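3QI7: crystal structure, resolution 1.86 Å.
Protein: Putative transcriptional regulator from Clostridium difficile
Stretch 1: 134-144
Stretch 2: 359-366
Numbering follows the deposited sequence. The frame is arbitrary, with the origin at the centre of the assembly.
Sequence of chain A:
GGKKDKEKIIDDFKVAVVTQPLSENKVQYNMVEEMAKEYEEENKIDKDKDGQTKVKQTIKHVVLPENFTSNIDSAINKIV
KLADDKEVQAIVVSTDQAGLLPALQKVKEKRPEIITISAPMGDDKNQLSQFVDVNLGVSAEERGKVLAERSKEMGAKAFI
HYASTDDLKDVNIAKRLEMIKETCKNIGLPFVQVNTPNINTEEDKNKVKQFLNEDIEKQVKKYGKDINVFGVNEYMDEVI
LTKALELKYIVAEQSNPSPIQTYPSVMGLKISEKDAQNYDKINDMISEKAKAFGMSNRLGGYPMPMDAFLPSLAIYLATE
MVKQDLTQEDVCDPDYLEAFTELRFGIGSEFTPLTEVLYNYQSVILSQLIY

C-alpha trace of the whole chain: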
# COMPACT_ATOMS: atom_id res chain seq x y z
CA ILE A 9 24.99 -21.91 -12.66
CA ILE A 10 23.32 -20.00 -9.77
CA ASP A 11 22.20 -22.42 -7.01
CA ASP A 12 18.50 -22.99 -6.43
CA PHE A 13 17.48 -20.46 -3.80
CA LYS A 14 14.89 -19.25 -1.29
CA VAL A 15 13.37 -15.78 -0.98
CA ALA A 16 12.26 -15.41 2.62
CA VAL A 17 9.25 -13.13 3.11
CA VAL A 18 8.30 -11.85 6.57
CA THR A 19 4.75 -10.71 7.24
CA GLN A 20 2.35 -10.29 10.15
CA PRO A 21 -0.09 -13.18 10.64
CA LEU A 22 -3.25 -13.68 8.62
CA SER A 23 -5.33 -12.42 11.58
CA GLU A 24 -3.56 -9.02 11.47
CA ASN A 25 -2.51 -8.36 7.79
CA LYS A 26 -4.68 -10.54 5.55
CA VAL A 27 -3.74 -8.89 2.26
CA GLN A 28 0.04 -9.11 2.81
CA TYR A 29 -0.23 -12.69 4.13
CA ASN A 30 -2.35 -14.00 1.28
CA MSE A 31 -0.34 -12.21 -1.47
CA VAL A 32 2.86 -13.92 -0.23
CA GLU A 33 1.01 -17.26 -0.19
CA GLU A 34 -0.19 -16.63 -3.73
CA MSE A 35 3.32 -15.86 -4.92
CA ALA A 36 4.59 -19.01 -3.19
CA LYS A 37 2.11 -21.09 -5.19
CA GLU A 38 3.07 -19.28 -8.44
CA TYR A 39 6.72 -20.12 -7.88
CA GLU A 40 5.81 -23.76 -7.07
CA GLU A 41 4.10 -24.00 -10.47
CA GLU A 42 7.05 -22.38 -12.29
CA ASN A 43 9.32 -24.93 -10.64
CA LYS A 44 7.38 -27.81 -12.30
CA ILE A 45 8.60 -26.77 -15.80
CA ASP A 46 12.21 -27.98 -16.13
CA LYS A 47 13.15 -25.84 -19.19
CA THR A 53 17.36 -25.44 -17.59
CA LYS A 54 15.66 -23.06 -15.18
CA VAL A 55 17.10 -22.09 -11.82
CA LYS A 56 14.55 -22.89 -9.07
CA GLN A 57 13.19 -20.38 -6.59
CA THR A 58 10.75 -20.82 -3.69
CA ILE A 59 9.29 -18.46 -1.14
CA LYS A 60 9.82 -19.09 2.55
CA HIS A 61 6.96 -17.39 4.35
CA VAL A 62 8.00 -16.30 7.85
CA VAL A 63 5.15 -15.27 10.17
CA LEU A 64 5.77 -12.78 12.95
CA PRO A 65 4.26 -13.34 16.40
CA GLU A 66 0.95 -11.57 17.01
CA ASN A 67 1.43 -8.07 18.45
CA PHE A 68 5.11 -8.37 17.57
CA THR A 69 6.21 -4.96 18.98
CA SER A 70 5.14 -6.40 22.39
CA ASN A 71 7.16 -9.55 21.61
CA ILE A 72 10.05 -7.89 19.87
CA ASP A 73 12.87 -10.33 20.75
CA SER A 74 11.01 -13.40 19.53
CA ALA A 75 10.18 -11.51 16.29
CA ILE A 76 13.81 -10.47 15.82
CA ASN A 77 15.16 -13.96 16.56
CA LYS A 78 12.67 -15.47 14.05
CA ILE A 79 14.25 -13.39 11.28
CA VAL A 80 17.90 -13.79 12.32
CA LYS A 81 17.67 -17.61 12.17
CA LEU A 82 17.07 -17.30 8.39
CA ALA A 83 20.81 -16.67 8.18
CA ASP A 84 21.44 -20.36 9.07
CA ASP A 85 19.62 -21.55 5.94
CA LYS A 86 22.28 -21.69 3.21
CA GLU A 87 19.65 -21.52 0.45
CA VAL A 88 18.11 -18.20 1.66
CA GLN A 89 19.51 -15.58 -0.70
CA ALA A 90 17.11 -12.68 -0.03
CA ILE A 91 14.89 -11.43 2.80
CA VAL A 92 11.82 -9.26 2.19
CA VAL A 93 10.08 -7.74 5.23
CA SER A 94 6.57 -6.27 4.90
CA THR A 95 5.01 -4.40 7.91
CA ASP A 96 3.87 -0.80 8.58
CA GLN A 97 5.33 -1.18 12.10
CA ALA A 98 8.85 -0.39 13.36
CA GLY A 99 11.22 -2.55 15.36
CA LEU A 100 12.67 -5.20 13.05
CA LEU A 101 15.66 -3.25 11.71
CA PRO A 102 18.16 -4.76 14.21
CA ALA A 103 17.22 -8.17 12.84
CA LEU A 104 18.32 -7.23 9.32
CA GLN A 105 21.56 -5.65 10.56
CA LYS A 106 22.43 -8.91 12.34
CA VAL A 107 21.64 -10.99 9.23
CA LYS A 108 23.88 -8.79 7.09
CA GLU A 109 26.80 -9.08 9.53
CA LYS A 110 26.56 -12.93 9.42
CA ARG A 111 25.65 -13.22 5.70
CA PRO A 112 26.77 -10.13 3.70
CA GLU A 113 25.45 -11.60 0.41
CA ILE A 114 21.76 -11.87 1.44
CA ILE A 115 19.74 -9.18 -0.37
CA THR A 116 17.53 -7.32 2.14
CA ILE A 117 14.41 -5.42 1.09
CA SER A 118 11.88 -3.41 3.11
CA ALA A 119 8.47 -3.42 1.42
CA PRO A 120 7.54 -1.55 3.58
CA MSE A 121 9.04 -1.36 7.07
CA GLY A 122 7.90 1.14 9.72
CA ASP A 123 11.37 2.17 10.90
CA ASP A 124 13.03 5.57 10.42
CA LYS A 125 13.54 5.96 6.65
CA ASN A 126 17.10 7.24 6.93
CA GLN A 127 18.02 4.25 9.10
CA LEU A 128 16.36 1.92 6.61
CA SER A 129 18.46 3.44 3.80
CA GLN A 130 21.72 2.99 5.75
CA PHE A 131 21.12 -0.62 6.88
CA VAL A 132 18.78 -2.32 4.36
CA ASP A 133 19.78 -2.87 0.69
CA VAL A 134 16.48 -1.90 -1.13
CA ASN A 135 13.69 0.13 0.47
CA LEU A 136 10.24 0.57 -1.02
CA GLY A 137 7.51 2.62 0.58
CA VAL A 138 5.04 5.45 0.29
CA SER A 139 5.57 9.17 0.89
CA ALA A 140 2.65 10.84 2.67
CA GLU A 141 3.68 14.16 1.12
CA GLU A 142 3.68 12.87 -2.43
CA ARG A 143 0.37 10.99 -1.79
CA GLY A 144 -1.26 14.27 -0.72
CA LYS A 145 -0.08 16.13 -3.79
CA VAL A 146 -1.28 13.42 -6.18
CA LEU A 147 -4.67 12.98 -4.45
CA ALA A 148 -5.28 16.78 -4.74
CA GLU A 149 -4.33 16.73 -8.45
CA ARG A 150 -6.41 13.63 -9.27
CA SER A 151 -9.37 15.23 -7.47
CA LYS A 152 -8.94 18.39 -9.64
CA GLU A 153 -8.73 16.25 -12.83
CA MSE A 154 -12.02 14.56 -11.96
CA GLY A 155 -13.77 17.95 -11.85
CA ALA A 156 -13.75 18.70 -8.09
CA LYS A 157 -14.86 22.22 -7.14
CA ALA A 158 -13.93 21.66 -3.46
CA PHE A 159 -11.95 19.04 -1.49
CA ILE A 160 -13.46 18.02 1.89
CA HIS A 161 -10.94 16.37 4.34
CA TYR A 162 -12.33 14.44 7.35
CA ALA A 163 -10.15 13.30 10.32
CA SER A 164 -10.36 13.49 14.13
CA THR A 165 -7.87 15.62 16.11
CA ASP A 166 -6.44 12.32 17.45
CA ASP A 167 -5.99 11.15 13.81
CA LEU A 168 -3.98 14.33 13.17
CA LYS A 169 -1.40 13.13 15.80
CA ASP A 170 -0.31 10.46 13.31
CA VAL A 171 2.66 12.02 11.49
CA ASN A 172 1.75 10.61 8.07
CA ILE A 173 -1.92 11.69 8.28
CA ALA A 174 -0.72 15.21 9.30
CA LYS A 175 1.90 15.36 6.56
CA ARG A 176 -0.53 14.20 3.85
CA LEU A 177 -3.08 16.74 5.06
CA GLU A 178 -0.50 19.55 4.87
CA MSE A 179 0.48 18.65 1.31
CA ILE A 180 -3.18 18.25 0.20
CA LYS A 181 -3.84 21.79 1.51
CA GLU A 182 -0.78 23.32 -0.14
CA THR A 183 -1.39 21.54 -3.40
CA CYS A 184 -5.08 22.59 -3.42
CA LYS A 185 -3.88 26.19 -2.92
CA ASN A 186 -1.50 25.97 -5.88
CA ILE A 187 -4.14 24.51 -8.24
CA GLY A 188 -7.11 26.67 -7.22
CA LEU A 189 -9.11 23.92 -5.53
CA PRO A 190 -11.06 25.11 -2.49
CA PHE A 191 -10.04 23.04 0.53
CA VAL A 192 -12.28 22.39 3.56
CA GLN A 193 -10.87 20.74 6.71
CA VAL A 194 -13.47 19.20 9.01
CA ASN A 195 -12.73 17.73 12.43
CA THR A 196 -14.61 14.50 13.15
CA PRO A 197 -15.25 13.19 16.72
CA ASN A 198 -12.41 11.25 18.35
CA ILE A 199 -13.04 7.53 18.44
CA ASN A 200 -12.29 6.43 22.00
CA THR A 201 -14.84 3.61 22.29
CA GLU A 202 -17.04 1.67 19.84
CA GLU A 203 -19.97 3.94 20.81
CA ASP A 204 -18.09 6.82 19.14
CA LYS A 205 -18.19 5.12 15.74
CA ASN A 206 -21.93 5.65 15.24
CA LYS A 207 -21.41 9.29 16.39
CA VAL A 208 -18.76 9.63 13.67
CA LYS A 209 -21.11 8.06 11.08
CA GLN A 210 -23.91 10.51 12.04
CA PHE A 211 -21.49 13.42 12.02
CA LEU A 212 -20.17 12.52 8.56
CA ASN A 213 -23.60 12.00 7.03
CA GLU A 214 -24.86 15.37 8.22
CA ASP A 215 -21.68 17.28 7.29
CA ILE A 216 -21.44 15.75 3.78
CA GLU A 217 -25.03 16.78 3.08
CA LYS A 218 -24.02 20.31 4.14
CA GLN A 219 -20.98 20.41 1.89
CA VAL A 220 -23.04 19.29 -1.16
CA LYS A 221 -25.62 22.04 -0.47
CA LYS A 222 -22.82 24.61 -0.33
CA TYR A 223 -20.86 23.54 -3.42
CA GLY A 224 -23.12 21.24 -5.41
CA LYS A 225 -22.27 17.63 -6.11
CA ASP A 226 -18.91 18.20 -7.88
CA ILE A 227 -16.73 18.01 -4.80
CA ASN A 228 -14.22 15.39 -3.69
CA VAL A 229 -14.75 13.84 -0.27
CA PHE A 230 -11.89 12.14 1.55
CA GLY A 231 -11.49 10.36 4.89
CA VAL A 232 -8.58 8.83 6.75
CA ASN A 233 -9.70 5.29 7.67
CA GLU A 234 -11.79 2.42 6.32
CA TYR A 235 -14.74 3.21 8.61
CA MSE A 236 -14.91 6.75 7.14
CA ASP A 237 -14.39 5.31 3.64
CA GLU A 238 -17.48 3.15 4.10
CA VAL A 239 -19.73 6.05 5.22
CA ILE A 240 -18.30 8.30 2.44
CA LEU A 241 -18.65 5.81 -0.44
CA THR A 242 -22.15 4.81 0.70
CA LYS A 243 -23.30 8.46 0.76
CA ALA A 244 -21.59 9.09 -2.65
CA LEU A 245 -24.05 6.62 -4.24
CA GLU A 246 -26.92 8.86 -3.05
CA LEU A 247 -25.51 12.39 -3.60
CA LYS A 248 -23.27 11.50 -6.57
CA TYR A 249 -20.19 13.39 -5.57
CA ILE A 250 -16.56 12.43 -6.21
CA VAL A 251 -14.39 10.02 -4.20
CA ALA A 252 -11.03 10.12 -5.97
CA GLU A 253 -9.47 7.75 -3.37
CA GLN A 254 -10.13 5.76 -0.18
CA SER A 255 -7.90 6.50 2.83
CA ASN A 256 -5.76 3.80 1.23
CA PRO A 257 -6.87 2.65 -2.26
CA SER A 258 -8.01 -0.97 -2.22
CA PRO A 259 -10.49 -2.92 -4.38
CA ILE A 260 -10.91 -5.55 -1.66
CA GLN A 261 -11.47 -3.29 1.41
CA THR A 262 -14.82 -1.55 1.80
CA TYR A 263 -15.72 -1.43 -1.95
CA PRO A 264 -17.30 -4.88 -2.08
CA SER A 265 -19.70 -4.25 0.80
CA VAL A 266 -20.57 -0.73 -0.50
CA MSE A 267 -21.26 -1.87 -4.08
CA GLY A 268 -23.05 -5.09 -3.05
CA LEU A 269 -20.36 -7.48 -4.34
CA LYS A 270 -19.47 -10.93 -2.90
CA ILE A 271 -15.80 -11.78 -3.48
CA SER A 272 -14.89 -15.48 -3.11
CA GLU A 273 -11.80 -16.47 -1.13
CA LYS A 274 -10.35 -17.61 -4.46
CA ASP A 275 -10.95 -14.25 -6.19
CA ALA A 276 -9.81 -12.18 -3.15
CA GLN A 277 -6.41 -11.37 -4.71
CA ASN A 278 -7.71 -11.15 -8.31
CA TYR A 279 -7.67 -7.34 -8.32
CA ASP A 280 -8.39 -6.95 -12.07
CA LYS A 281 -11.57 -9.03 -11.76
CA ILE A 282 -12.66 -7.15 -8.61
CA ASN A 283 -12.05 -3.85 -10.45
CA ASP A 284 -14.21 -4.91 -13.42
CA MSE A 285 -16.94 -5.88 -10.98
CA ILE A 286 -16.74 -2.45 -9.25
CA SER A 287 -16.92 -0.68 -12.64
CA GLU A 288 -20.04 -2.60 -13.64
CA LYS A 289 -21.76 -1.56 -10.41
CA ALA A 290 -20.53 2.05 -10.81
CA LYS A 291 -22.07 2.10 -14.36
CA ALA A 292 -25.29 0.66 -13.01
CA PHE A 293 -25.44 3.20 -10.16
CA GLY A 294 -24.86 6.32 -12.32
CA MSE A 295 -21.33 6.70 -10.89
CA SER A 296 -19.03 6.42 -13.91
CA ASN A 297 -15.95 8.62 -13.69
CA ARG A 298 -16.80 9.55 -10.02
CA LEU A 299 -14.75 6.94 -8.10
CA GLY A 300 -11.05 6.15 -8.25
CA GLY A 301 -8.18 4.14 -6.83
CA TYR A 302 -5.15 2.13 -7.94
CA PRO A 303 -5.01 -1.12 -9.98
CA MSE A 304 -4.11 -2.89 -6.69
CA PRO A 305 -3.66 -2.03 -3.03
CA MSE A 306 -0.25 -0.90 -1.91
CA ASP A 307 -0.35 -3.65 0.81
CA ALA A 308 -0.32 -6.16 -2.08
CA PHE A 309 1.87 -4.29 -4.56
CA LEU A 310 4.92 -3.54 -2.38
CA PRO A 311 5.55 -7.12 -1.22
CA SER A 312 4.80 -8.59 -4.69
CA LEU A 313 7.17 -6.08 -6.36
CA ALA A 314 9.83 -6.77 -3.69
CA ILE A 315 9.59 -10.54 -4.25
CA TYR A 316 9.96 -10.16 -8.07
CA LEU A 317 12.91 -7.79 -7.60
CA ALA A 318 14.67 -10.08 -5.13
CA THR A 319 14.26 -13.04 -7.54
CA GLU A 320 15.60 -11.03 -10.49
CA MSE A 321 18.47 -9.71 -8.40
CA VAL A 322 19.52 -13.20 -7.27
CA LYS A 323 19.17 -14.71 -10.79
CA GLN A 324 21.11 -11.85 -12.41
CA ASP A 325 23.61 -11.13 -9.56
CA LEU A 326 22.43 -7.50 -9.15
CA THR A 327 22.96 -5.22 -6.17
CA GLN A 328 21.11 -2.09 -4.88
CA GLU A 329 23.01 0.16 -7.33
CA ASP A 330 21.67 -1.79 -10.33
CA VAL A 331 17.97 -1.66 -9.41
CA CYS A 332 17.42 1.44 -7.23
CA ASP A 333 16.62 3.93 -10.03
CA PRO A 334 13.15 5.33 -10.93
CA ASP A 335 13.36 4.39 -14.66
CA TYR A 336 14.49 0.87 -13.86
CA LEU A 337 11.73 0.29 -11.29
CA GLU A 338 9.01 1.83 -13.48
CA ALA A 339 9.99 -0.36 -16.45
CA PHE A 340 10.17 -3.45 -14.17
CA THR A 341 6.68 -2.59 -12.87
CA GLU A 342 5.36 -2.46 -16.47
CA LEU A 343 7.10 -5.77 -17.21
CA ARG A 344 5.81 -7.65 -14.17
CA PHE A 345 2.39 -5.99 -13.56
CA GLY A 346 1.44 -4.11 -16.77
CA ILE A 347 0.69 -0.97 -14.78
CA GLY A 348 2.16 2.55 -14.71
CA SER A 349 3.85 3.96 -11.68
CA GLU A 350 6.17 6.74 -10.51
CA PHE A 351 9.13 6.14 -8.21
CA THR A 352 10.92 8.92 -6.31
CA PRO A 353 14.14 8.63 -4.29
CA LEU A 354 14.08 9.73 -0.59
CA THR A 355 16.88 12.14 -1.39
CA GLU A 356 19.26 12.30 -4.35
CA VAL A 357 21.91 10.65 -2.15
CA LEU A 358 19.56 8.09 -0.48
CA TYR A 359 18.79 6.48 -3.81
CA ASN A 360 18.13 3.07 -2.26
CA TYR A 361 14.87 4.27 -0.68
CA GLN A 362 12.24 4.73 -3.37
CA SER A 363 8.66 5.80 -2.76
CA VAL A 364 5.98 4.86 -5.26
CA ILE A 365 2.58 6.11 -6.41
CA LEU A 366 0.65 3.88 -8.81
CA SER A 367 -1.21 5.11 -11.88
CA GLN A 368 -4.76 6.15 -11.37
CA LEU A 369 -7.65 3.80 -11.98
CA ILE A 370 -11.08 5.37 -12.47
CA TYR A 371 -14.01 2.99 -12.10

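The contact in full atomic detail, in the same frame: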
# COMPACT_ATOMS: atom_id res chain seq x y z
N VAL A 134 17.53 -2.52 -0.29
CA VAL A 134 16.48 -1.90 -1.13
C VAL A 134 15.28 -1.60 -0.25
O VAL A 134 14.86 -2.44 0.54
CB VAL A 134 16.05 -2.81 -2.30
CG1 VAL A 134 14.99 -2.12 -3.18
CG2 VAL A 134 17.27 -3.20 -3.14
N ASN A 135 14.79 -0.37 -0.35
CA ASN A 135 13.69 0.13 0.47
C ASN A 135 12.60 0.74 -0.39
O ASN A 135 12.85 1.65 -1.16
CB ASN A 135 14.23 1.14 1.48
CG ASN A 135 15.28 0.52 2.39
OD1 ASN A 135 14.94 -0.24 3.30
ND2 ASN A 135 16.57 0.77 2.10
N LEU A 136 11.40 0.19 -0.26
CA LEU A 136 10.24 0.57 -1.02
C LEU A 136 9.16 0.98 -0.05
O LEU A 136 8.96 0.32 0.98
CB LEU A 136 9.74 -0.62 -1.81
CG LEU A 136 10.76 -1.32 -2.73
CD1 LEU A 136 10.12 -2.63 -3.31
CD2 LEU A 136 11.22 -0.38 -3.81
N GLY A 137 8.51 2.10 -0.33
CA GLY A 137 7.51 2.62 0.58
C GLY A 137 6.64 3.67 -0.08
O GLY A 137 6.63 3.82 -1.30
N VAL A 138 5.91 4.38 0.75
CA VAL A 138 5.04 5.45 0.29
C VAL A 138 5.40 6.73 1.03
O VAL A 138 5.73 6.70 2.21
CB VAL A 138 3.57 5.11 0.52
CG1 VAL A 138 3.18 3.87 -0.30
CG2 VAL A 138 3.27 4.91 2.00
N SER A 139 5.34 7.85 0.31
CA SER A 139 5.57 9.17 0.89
C SER A 139 4.21 9.83 1.10
O SER A 139 3.43 9.99 0.15
CB SER A 139 6.45 9.99 -0.05
OG SER A 139 6.27 11.39 0.16
N ALA A 140 3.91 10.18 2.35
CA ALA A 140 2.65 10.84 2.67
C ALA A 140 2.54 12.19 1.96
O ALA A 140 1.47 12.60 1.55
CB ALA A 140 2.50 11.03 4.22
N GLU A 141 3.66 12.88 1.82
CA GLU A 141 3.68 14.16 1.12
C GLU A 141 3.28 13.99 -0.34
O GLU A 141 2.39 14.70 -0.83
CB GLU A 141 5.07 14.80 1.18
CG GLU A 141 5.25 15.68 2.38
CD GLU A 141 6.48 16.58 2.29
OE1 GLU A 141 6.79 17.26 3.30
OE2 GLU A 141 7.13 16.62 1.21
N GLU A 142 3.94 13.07 -1.03
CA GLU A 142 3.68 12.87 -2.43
C GLU A 142 2.24 12.32 -2.64
O GLU A 142 1.55 12.71 -3.60
CB GLU A 142 4.76 11.97 -3.05
CG GLU A 142 4.58 11.77 -4.55
CD GLU A 142 4.89 13.01 -5.37
OE1 GLU A 142 5.38 14.03 -4.81
OE2 GLU A 142 4.65 12.97 -6.59
N ARG A 143 1.78 11.47 -1.73
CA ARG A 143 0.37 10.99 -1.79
C ARG A 143 -0.62 12.15 -1.75
O ARG A 143 -1.59 12.17 -2.52
CB ARG A 143 0.10 10.00 -0.65
CG ARG A 143 -1.38 9.65 -0.42
CD ARG A 143 -1.82 8.53 -1.36
NE ARG A 143 -3.28 8.40 -1.37
CZ ARG A 143 -4.01 7.86 -0.41
NH1 ARG A 143 -3.44 7.37 0.68
NH2 ARG A 143 -5.35 7.80 -0.53
N GLY A 144 -0.39 13.09 -0.84
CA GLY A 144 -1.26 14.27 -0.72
C GLY A 144 -1.34 15.07 -2.01
O GLY A 144 -2.43 15.46 -2.45
N TYR A 359 19.44 7.00 -2.61
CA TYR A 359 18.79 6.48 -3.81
C TYR A 359 18.15 5.12 -3.56
O TYR A 359 17.24 4.71 -4.29
CB TYR A 359 19.82 6.41 -4.95
CG TYR A 359 20.82 5.34 -4.71
CD1 TYR A 359 20.55 4.03 -5.08
CD2 TYR A 359 22.01 5.60 -4.04
CE1 TYR A 359 21.44 3.01 -4.84
CE2 TYR A 359 22.91 4.59 -3.78
CZ TYR A 359 22.63 3.32 -4.19
OH TYR A 359 23.51 2.32 -3.95
N ASN A 360 18.62 4.41 -2.53
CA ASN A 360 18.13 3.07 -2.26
C ASN A 360 16.85 3.05 -1.42
O ASN A 360 16.43 1.98 -0.94
CB ASN A 360 19.21 2.16 -1.67
CG ASN A 360 19.56 2.51 -0.26
OD1 ASN A 360 19.61 3.68 0.07
ND2 ASN A 360 19.75 1.50 0.59
N TYR A 361 16.23 4.21 -1.25
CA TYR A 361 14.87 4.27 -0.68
C TYR A 361 14.04 4.92 -1.74
O TYR A 361 14.32 6.05 -2.11
CB TYR A 361 14.81 5.03 0.67
CG TYR A 361 13.42 4.96 1.27
CD1 TYR A 361 12.36 5.61 0.64
CD2 TYR A 361 13.14 4.21 2.41
CE1 TYR A 361 11.06 5.52 1.13
CE2 TYR A 361 11.83 4.10 2.88
CZ TYR A 361 10.81 4.78 2.25
OH TYR A 361 9.50 4.75 2.69
N GLN A 362 13.03 4.21 -2.26
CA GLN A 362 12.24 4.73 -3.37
C GLN A 362 10.79 4.67 -2.99
O GLN A 362 10.33 3.63 -2.53
CB GLN A 362 12.47 3.88 -4.63
CG GLN A 362 13.90 4.06 -5.25
CD GLN A 362 14.07 5.31 -6.10
OE1 GLN A 362 13.09 5.85 -6.62
NE2 GLN A 362 15.34 5.73 -6.32
N SER A 363 10.08 5.80 -3.07
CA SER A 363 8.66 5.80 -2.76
C SER A 363 7.94 5.67 -4.07
O SER A 363 8.47 6.06 -5.11
CB SER A 363 8.24 7.02 -1.97
OG SER A 363 8.38 8.19 -2.72
N VAL A 364 6.72 5.14 -4.03
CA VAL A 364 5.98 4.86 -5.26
C VAL A 364 4.54 5.34 -5.15
O VAL A 364 3.96 5.29 -4.08
CB VAL A 364 6.03 3.32 -5.62
CG1 VAL A 364 5.66 2.45 -4.46
CG2 VAL A 364 5.15 2.97 -6.82
N ILE A 365 4.00 5.82 -6.27
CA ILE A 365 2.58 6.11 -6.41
C ILE A 365 2.19 5.36 -7.66
O ILE A 365 2.88 5.47 -8.66
CB ILE A 365 2.28 7.64 -6.65
CG1 ILE A 365 2.73 8.51 -5.46
CG2 ILE A 365 0.76 7.86 -6.96
CD1 ILE A 365 2.03 8.23 -4.15
N LEU A 366 1.11 4.60 -7.60
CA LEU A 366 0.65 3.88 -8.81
C LEU A 366 -0.22 4.77 -9.68
O LEU A 366 -0.78 5.74 -9.19
CB LEU A 366 -0.16 2.63 -8.40
CG LEU A 366 0.66 1.63 -7.61
CD1 LEU A 366 -0.23 0.44 -7.17
CD2 LEU A 366 1.85 1.15 -8.45
O HOH W 1 4.47 7.60 -2.36

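The two stretches, more than two hundred residues apart in sequence, meet as neighbouring parallel strands of one β-sheet, held mainly by backbone hydrogen bonds and extended past the end of the first strand by a bridging water and an apolar contact with a helix. Strands 134-137 and 361-366 run in the same direction at 23° to each other, and N135, L136 and G137 pair with Y361, Q362 and S363.

The hydrogen bonds follow the staggered pattern of parallel strands, in which a residue on one strand bonds to the two residues flanking its partner on the other. N135 N donates to N360 O (2.9 Å), and N135 O accepts from Q362 N (2.8 Å). Two residues on, G137 N donates to Q362 O at 3.2 Å and G137 O accepts from V364 N at 3.0 Å. Between these bonds, CA-H groups approach the same carbonyls: Y361 CA lies 3.3 Å from N135 O, L136 CA 3.4 Å from Q362 O, and S363 CA 3.2 Å from G137 O.

The side chains of N135, Y361 and S363 share one face of the sheet. An amide side chain suits N135 because it can add to the backbone pairing: its ND2 donates to N360 O (3.3 Å), so that one carbonyl receives both the main-chain and side-chain NH of the same residue. N135 CB also packs 3.4 Å from Y361 CD2. The tyrosine, with chi1 in t, reaches along this face to G137, where its OH comes within 3.6 Å of G137 CA. Glycine fits here because an ideal CB would lie only 2.2 Å from Y361 OH, a clash. L136 and Q362 point to the other face; there Q362 turns back within its own stretch, NE2 donating to Y359 O at 3.0 Å.

Beyond G137 the direct ladder gives way to water. A single water accepts from S139 N (2.8 Å) and donates to V364 O (2.9 Å). S139 then serves as the N-cap of the following helix: its OG accepts from E142 N at 3.1 Å, satisfying an amide that has no preceding helical carbonyl to bond.

The helix meets the strand through I365, whose side-chain end comes nearer to the first stretch. I365 CG1 lies 3.9 Å from E142 CG, and I365 CD1 lies 4.0 Å from R143 CA. The branched aliphatic chain suits a β-strand and covers the nonpolar portions of residues whose ends are charged.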